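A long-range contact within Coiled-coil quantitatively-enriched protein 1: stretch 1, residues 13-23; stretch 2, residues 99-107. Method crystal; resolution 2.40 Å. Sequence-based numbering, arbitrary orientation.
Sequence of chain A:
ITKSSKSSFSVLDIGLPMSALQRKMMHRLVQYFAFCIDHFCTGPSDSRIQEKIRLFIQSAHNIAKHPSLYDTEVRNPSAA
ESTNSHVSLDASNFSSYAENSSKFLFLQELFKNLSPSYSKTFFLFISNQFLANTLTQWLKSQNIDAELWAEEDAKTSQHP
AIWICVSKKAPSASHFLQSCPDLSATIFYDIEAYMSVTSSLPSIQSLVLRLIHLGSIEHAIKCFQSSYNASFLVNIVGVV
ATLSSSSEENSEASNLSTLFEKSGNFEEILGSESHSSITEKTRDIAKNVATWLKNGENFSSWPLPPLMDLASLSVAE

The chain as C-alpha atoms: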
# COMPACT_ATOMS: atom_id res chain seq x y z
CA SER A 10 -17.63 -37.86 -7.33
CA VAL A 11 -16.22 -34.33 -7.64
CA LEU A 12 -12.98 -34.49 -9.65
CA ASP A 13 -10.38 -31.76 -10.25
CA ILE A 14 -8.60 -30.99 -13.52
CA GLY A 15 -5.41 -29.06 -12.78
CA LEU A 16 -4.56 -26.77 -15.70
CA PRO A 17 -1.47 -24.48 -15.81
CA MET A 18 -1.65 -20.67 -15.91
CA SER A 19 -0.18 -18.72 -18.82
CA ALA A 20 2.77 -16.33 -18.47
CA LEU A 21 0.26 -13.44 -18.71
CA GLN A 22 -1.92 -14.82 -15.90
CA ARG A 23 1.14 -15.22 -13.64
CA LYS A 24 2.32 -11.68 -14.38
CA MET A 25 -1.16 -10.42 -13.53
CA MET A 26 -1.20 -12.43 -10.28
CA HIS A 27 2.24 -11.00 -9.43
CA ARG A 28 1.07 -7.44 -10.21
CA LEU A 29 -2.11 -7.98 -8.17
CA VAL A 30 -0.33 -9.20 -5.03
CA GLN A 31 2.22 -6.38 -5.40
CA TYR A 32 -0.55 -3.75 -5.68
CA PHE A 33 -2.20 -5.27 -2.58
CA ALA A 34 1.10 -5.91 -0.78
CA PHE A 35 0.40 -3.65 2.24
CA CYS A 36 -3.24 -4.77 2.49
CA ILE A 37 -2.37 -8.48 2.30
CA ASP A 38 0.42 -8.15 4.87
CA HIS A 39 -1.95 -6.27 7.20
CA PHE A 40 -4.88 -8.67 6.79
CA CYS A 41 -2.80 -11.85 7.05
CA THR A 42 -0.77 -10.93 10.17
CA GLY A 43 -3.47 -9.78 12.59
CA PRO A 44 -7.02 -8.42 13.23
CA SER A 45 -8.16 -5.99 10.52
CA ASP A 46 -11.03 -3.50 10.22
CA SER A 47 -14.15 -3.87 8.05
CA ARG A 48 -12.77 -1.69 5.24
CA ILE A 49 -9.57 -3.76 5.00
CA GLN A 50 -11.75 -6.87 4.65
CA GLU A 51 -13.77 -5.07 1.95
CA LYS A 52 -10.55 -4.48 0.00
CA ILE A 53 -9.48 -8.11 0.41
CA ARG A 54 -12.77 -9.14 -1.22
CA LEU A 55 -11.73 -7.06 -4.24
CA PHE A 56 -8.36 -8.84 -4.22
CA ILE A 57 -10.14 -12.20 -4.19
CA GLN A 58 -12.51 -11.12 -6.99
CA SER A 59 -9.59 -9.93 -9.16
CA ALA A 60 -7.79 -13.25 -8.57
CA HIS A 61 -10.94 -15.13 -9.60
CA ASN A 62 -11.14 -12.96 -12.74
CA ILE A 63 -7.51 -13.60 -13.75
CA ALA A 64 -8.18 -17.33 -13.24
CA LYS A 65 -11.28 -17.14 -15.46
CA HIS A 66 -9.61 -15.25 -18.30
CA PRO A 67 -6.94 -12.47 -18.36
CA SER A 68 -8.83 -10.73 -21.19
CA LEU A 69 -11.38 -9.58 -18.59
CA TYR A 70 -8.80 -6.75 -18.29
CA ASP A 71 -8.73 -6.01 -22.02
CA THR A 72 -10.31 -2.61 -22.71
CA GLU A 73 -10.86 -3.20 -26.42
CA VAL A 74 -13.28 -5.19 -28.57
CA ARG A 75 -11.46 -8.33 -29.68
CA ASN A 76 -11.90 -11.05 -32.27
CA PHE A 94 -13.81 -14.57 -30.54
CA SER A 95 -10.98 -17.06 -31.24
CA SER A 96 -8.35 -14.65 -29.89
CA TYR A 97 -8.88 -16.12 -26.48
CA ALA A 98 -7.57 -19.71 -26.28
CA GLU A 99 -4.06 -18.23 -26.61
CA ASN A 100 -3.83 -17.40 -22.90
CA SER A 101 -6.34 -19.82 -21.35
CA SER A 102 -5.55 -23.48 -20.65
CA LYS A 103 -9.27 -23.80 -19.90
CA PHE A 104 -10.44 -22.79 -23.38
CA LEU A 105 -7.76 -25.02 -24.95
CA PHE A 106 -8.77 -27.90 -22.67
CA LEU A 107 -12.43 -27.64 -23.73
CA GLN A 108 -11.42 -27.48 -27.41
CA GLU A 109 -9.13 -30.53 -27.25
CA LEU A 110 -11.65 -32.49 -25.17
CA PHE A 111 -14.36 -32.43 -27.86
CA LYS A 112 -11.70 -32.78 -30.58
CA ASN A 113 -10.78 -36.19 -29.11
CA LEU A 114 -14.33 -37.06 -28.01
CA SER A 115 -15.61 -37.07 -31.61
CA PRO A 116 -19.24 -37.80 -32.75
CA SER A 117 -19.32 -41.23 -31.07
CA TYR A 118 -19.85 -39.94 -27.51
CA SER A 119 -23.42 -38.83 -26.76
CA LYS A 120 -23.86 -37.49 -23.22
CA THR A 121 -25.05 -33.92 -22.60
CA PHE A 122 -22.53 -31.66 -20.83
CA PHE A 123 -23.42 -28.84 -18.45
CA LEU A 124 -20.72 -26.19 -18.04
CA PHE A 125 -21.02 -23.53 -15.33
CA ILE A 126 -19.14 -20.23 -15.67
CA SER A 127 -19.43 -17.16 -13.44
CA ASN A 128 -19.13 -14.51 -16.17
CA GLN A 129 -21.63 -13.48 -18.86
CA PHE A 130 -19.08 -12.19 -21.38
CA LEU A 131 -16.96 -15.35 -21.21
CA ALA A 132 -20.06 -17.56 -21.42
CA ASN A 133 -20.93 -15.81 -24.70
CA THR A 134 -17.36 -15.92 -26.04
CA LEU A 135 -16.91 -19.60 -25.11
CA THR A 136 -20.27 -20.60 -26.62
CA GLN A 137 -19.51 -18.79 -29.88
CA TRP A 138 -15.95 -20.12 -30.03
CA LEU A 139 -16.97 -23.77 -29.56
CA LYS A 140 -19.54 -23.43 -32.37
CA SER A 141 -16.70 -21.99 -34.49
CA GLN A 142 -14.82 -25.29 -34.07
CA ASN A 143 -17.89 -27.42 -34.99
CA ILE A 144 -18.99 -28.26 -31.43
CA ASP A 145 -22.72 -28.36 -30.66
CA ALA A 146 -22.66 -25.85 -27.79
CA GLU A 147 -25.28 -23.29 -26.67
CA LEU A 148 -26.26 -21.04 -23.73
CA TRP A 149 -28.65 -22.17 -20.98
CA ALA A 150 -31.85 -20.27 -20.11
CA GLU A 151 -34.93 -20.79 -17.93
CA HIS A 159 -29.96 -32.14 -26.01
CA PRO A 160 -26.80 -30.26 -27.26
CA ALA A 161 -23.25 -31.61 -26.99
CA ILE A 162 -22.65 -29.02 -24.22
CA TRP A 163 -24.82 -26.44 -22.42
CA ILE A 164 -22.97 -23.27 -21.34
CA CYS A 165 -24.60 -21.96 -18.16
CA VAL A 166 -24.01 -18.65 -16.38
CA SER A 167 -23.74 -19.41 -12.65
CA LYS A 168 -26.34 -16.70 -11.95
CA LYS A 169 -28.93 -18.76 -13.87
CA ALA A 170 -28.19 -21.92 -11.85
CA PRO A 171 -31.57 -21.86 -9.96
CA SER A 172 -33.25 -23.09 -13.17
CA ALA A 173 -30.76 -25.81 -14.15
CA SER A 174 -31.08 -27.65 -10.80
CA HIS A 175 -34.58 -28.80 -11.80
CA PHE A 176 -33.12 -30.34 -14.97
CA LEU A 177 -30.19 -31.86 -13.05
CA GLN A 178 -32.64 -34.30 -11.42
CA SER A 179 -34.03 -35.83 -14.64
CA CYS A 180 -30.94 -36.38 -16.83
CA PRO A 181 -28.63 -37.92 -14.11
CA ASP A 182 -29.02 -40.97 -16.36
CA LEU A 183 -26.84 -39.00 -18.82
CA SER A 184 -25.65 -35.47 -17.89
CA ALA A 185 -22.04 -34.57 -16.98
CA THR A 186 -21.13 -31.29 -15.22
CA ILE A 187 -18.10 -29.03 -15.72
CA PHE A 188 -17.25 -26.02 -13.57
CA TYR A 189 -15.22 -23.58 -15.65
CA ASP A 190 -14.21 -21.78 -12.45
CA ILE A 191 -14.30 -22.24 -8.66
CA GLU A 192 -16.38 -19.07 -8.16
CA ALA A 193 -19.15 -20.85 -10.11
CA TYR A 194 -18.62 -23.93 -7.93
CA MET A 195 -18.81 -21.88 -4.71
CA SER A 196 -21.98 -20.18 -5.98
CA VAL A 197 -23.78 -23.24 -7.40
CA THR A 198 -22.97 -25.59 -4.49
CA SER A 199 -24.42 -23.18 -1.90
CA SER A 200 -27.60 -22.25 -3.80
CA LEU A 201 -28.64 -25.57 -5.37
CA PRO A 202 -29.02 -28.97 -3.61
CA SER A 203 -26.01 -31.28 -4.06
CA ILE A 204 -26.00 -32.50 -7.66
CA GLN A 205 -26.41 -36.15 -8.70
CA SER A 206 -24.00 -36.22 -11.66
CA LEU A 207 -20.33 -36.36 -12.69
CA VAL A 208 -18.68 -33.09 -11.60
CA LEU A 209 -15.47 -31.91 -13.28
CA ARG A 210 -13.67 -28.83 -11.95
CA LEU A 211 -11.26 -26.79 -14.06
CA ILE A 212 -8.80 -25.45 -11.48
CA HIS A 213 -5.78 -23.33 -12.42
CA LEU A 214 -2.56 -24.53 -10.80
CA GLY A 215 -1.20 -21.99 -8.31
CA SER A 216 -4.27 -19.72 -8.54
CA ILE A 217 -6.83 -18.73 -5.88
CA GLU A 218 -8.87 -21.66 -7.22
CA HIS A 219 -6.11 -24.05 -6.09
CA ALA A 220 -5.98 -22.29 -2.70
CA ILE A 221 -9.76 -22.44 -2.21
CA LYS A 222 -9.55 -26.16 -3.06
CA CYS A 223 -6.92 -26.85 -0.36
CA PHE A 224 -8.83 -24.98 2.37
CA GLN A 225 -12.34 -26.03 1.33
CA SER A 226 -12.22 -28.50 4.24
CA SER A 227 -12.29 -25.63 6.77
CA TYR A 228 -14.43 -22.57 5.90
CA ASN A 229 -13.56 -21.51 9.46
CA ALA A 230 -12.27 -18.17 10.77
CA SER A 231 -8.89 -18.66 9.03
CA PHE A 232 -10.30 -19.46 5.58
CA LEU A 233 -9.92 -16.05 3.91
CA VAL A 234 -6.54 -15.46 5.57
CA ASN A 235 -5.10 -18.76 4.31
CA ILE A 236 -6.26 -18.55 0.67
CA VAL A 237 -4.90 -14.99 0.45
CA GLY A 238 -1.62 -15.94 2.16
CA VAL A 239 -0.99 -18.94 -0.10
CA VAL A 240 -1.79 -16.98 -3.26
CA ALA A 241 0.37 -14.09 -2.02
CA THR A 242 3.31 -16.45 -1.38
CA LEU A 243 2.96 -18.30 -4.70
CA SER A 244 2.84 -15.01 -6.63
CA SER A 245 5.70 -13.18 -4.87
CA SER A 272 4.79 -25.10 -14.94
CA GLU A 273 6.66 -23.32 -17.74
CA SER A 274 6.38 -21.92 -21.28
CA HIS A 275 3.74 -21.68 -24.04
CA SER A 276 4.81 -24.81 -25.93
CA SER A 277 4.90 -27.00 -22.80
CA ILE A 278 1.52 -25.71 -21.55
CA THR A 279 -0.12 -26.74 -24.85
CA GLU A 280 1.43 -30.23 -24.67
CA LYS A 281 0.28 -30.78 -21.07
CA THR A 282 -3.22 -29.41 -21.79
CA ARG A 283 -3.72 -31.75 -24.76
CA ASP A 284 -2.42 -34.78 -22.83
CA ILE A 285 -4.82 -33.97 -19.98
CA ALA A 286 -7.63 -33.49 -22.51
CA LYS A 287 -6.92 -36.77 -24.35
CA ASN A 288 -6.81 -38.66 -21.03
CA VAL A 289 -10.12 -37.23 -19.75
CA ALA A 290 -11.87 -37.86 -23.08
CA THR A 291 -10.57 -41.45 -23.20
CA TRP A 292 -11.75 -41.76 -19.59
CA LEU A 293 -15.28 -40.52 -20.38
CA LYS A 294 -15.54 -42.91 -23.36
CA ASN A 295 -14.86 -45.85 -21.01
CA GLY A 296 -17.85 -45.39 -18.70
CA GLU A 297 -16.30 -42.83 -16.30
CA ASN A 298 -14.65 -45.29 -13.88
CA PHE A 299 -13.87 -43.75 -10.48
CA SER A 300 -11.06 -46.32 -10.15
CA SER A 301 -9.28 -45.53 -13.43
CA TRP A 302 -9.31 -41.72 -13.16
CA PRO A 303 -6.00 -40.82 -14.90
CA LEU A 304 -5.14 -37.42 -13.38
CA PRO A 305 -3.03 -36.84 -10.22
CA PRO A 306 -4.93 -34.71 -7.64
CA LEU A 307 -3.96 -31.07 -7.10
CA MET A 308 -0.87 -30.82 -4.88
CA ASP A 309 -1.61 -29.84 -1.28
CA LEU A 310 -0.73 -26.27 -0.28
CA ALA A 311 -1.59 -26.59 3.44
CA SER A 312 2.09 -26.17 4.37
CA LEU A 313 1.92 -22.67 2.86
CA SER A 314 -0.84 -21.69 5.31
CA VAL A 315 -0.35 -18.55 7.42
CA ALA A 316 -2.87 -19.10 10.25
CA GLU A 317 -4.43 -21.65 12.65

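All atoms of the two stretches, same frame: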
# COMPACT_ATOMS: atom_id res chain seq x y z
N ASP A 13 -11.09 -32.97 -9.88
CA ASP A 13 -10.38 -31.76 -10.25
C ASP A 13 -9.50 -32.01 -11.47
O ASP A 13 -8.83 -33.03 -11.57
CB ASP A 13 -9.50 -31.25 -9.11
CG ASP A 13 -10.26 -31.05 -7.81
OD1 ASP A 13 -11.47 -30.76 -7.88
OD2 ASP A 13 -9.64 -31.21 -6.74
N ILE A 14 -9.49 -31.02 -12.38
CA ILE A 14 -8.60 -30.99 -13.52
C ILE A 14 -7.67 -29.80 -13.35
O ILE A 14 -8.06 -28.65 -13.55
CB ILE A 14 -9.40 -30.93 -14.84
CG1 ILE A 14 -10.36 -32.12 -14.97
CG2 ILE A 14 -8.47 -30.82 -16.04
CD1 ILE A 14 -11.45 -31.94 -16.00
N GLY A 15 -6.43 -30.08 -12.95
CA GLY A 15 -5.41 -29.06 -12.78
C GLY A 15 -4.84 -28.62 -14.12
O GLY A 15 -4.23 -29.42 -14.83
N LEU A 16 -5.03 -27.34 -14.45
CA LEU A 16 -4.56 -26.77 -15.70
C LEU A 16 -3.61 -25.62 -15.40
O LEU A 16 -3.87 -24.81 -14.51
CB LEU A 16 -5.77 -26.26 -16.50
CG LEU A 16 -6.72 -27.33 -17.03
CD1 LEU A 16 -8.04 -26.72 -17.46
CD2 LEU A 16 -6.09 -28.10 -18.18
N PRO A 17 -2.48 -25.49 -16.13
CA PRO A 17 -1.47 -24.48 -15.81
C PRO A 17 -1.89 -23.08 -16.27
O PRO A 17 -2.62 -22.93 -17.25
CB PRO A 17 -0.24 -24.96 -16.59
CG PRO A 17 -0.81 -25.70 -17.78
CD PRO A 17 -2.11 -26.31 -17.30
N MET A 18 -1.41 -22.06 -15.54
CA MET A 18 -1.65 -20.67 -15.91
C MET A 18 -0.63 -20.25 -16.96
O MET A 18 0.49 -20.75 -17.00
CB MET A 18 -1.52 -19.74 -14.69
CG MET A 18 -2.50 -20.05 -13.57
SD MET A 18 -2.61 -18.67 -12.39
CE MET A 18 -4.02 -17.80 -13.06
N SER A 19 -1.05 -19.30 -17.81
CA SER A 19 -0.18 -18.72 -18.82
C SER A 19 0.78 -17.72 -18.17
O SER A 19 0.59 -17.33 -17.02
CB SER A 19 -1.01 -18.05 -19.88
OG SER A 19 -2.03 -17.25 -19.30
N ALA A 20 1.80 -17.31 -18.93
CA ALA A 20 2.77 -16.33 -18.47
C ALA A 20 2.06 -15.02 -18.10
O ALA A 20 2.41 -14.39 -17.10
CB ALA A 20 3.84 -16.11 -19.51
N LEU A 21 1.05 -14.65 -18.90
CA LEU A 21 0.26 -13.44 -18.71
C LEU A 21 -0.47 -13.50 -17.37
O LEU A 21 -0.45 -12.53 -16.61
CB LEU A 21 -0.76 -13.35 -19.86
CG LEU A 21 -1.28 -11.96 -20.24
CD1 LEU A 21 -2.64 -12.07 -20.90
CD2 LEU A 21 -1.33 -11.00 -19.07
N GLN A 22 -1.12 -14.63 -17.10
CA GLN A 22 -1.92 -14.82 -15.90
C GLN A 22 -1.03 -14.69 -14.66
O GLN A 22 -1.44 -14.11 -13.66
CB GLN A 22 -2.62 -16.17 -15.92
CG GLN A 22 -3.94 -16.17 -16.68
CD GLN A 22 -4.55 -17.55 -16.80
OE1 GLN A 22 -3.87 -18.52 -17.13
NE2 GLN A 22 -5.84 -17.65 -16.55
N ARG A 23 0.19 -15.24 -14.75
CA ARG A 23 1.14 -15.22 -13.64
C ARG A 23 1.62 -13.80 -13.38
O ARG A 23 1.71 -13.37 -12.23
CB ARG A 23 2.31 -16.17 -13.91
CG ARG A 23 1.93 -17.64 -13.84
CD ARG A 23 2.65 -18.45 -14.89
NE ARG A 23 3.59 -19.40 -14.31
CZ ARG A 23 3.51 -20.72 -14.44
NH1 ARG A 23 2.54 -21.27 -15.15
NH2 ARG A 23 4.42 -21.49 -13.87
N GLU A 99 -5.49 -18.48 -26.61
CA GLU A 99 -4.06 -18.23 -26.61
C GLU A 99 -3.52 -18.23 -25.17
O GLU A 99 -2.43 -18.72 -24.92
CB GLU A 99 -3.76 -16.91 -27.32
CG GLU A 99 -2.28 -16.57 -27.39
CD GLU A 99 -1.95 -15.39 -28.29
OE1 GLU A 99 -2.81 -14.50 -28.46
OE2 GLU A 99 -0.82 -15.37 -28.84
N ASN A 100 -4.31 -17.67 -24.24
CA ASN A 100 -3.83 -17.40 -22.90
C ASN A 100 -4.66 -18.14 -21.84
O ASN A 100 -4.50 -17.89 -20.65
CB ASN A 100 -3.77 -15.89 -22.61
CG ASN A 100 -2.57 -15.22 -23.25
OD1 ASN A 100 -1.44 -15.45 -22.84
ND2 ASN A 100 -2.82 -14.38 -24.24
N SER A 101 -5.54 -19.05 -22.28
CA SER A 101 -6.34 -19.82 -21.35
C SER A 101 -6.21 -21.32 -21.62
O SER A 101 -6.63 -21.81 -22.66
CB SER A 101 -7.79 -19.39 -21.36
OG SER A 101 -8.57 -20.20 -20.49
N SER A 102 -5.63 -22.03 -20.65
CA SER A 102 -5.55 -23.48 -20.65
C SER A 102 -6.94 -24.09 -20.59
O SER A 102 -7.12 -25.25 -20.95
CB SER A 102 -4.72 -23.97 -19.50
OG SER A 102 -3.34 -23.99 -19.83
N LYS A 103 -7.91 -23.32 -20.09
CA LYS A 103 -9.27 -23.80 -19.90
C LYS A 103 -9.99 -23.89 -21.24
O LYS A 103 -10.61 -24.91 -21.54
CB LYS A 103 -10.01 -22.92 -18.90
CG LYS A 103 -9.57 -23.10 -17.45
CD LYS A 103 -10.37 -22.28 -16.47
CE LYS A 103 -9.97 -22.57 -15.04
NZ LYS A 103 -10.70 -21.70 -14.09
N PHE A 104 -9.89 -22.82 -22.04
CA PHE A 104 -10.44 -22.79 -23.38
C PHE A 104 -9.83 -23.91 -24.23
O PHE A 104 -10.55 -24.65 -24.90
CB PHE A 104 -10.23 -21.42 -24.02
CG PHE A 104 -11.33 -20.42 -23.78
CD1 PHE A 104 -11.69 -20.06 -22.49
CD2 PHE A 104 -11.99 -19.82 -24.84
CE1 PHE A 104 -12.70 -19.14 -22.26
CE2 PHE A 104 -13.00 -18.89 -24.61
CZ PHE A 104 -13.36 -18.55 -23.33
N LEU A 105 -8.49 -24.03 -24.17
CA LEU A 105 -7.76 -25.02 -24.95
C LEU A 105 -8.18 -26.43 -24.52
O LEU A 105 -8.36 -27.30 -25.36
CB LEU A 105 -6.26 -24.81 -24.78
CG LEU A 105 -5.36 -25.82 -25.50
CD1 LEU A 105 -5.60 -25.81 -27.00
CD2 LEU A 105 -3.89 -25.55 -25.20
N PHE A 106 -8.34 -26.62 -23.20
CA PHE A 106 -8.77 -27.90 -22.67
C PHE A 106 -10.11 -28.30 -23.29
O PHE A 106 -10.25 -29.42 -23.77
CB PHE A 106 -8.86 -27.88 -21.14
CG PHE A 106 -9.52 -29.10 -20.54
CD1 PHE A 106 -8.80 -30.27 -20.33
CD2 PHE A 106 -10.87 -29.09 -20.22
CE1 PHE A 106 -9.42 -31.39 -19.80
CE2 PHE A 106 -11.49 -30.21 -19.70
CZ PHE A 106 -10.76 -31.37 -19.49
N LEU A 107 -11.07 -27.37 -23.27
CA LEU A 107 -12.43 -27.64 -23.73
C LEU A 107 -12.42 -27.95 -25.23
O LEU A 107 -13.19 -28.81 -25.68
CB LEU A 107 -13.32 -26.44 -23.40
CG LEU A 107 -13.70 -26.29 -21.93
CD1 LEU A 107 -14.37 -24.95 -21.68
CD2 LEU A 107 -14.60 -27.43 -21.47
O HOH W 1 -4.08 -20.65 -18.97

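The strand carrying I14 and G15 runs at 120° to the helix that starts at S102, measured between their N-to-C directions, and the loop and helix that follow close over the turn before the helix that begins at S102; together the stretches bury 460 Å². D13 and G15 make no contact, whereas I14 and L16, alternating with them along the chain, point toward the helix. I14 sets CG2 over one face of the F106 ring and brings CD1 to 3.6 Å from F106 CZ. L16 covers the first helical turn: its CD1 lies 3.9 Å from both K103 CG and F106 CB, and its CB is 3.9 Å from S102 CB. At P17 the contact turns polar. S102 OG donates to P17 O (2.9 Å), a carbonyl that also lies 3.2 Å from the oxygen of water 1; this water accepts from S102 N at 2.7 Å and lies 2.8 Å from Q22 OE1, bridging the stretches. M18 points away. S19, the N-cap of its helix, places OG 2.9 Å from N100 O and 3.1 Å from Q22 OE1; its one proton has both acceptors within reach, and which takes it is left open, while S19 N donates to Q22 OE1 (3.0 Å). L21 packs CB against N100 OD1 at 3.7 Å. Q22 starts sideways, but its side chain carries OE1 to 3.6 Å from N100 O.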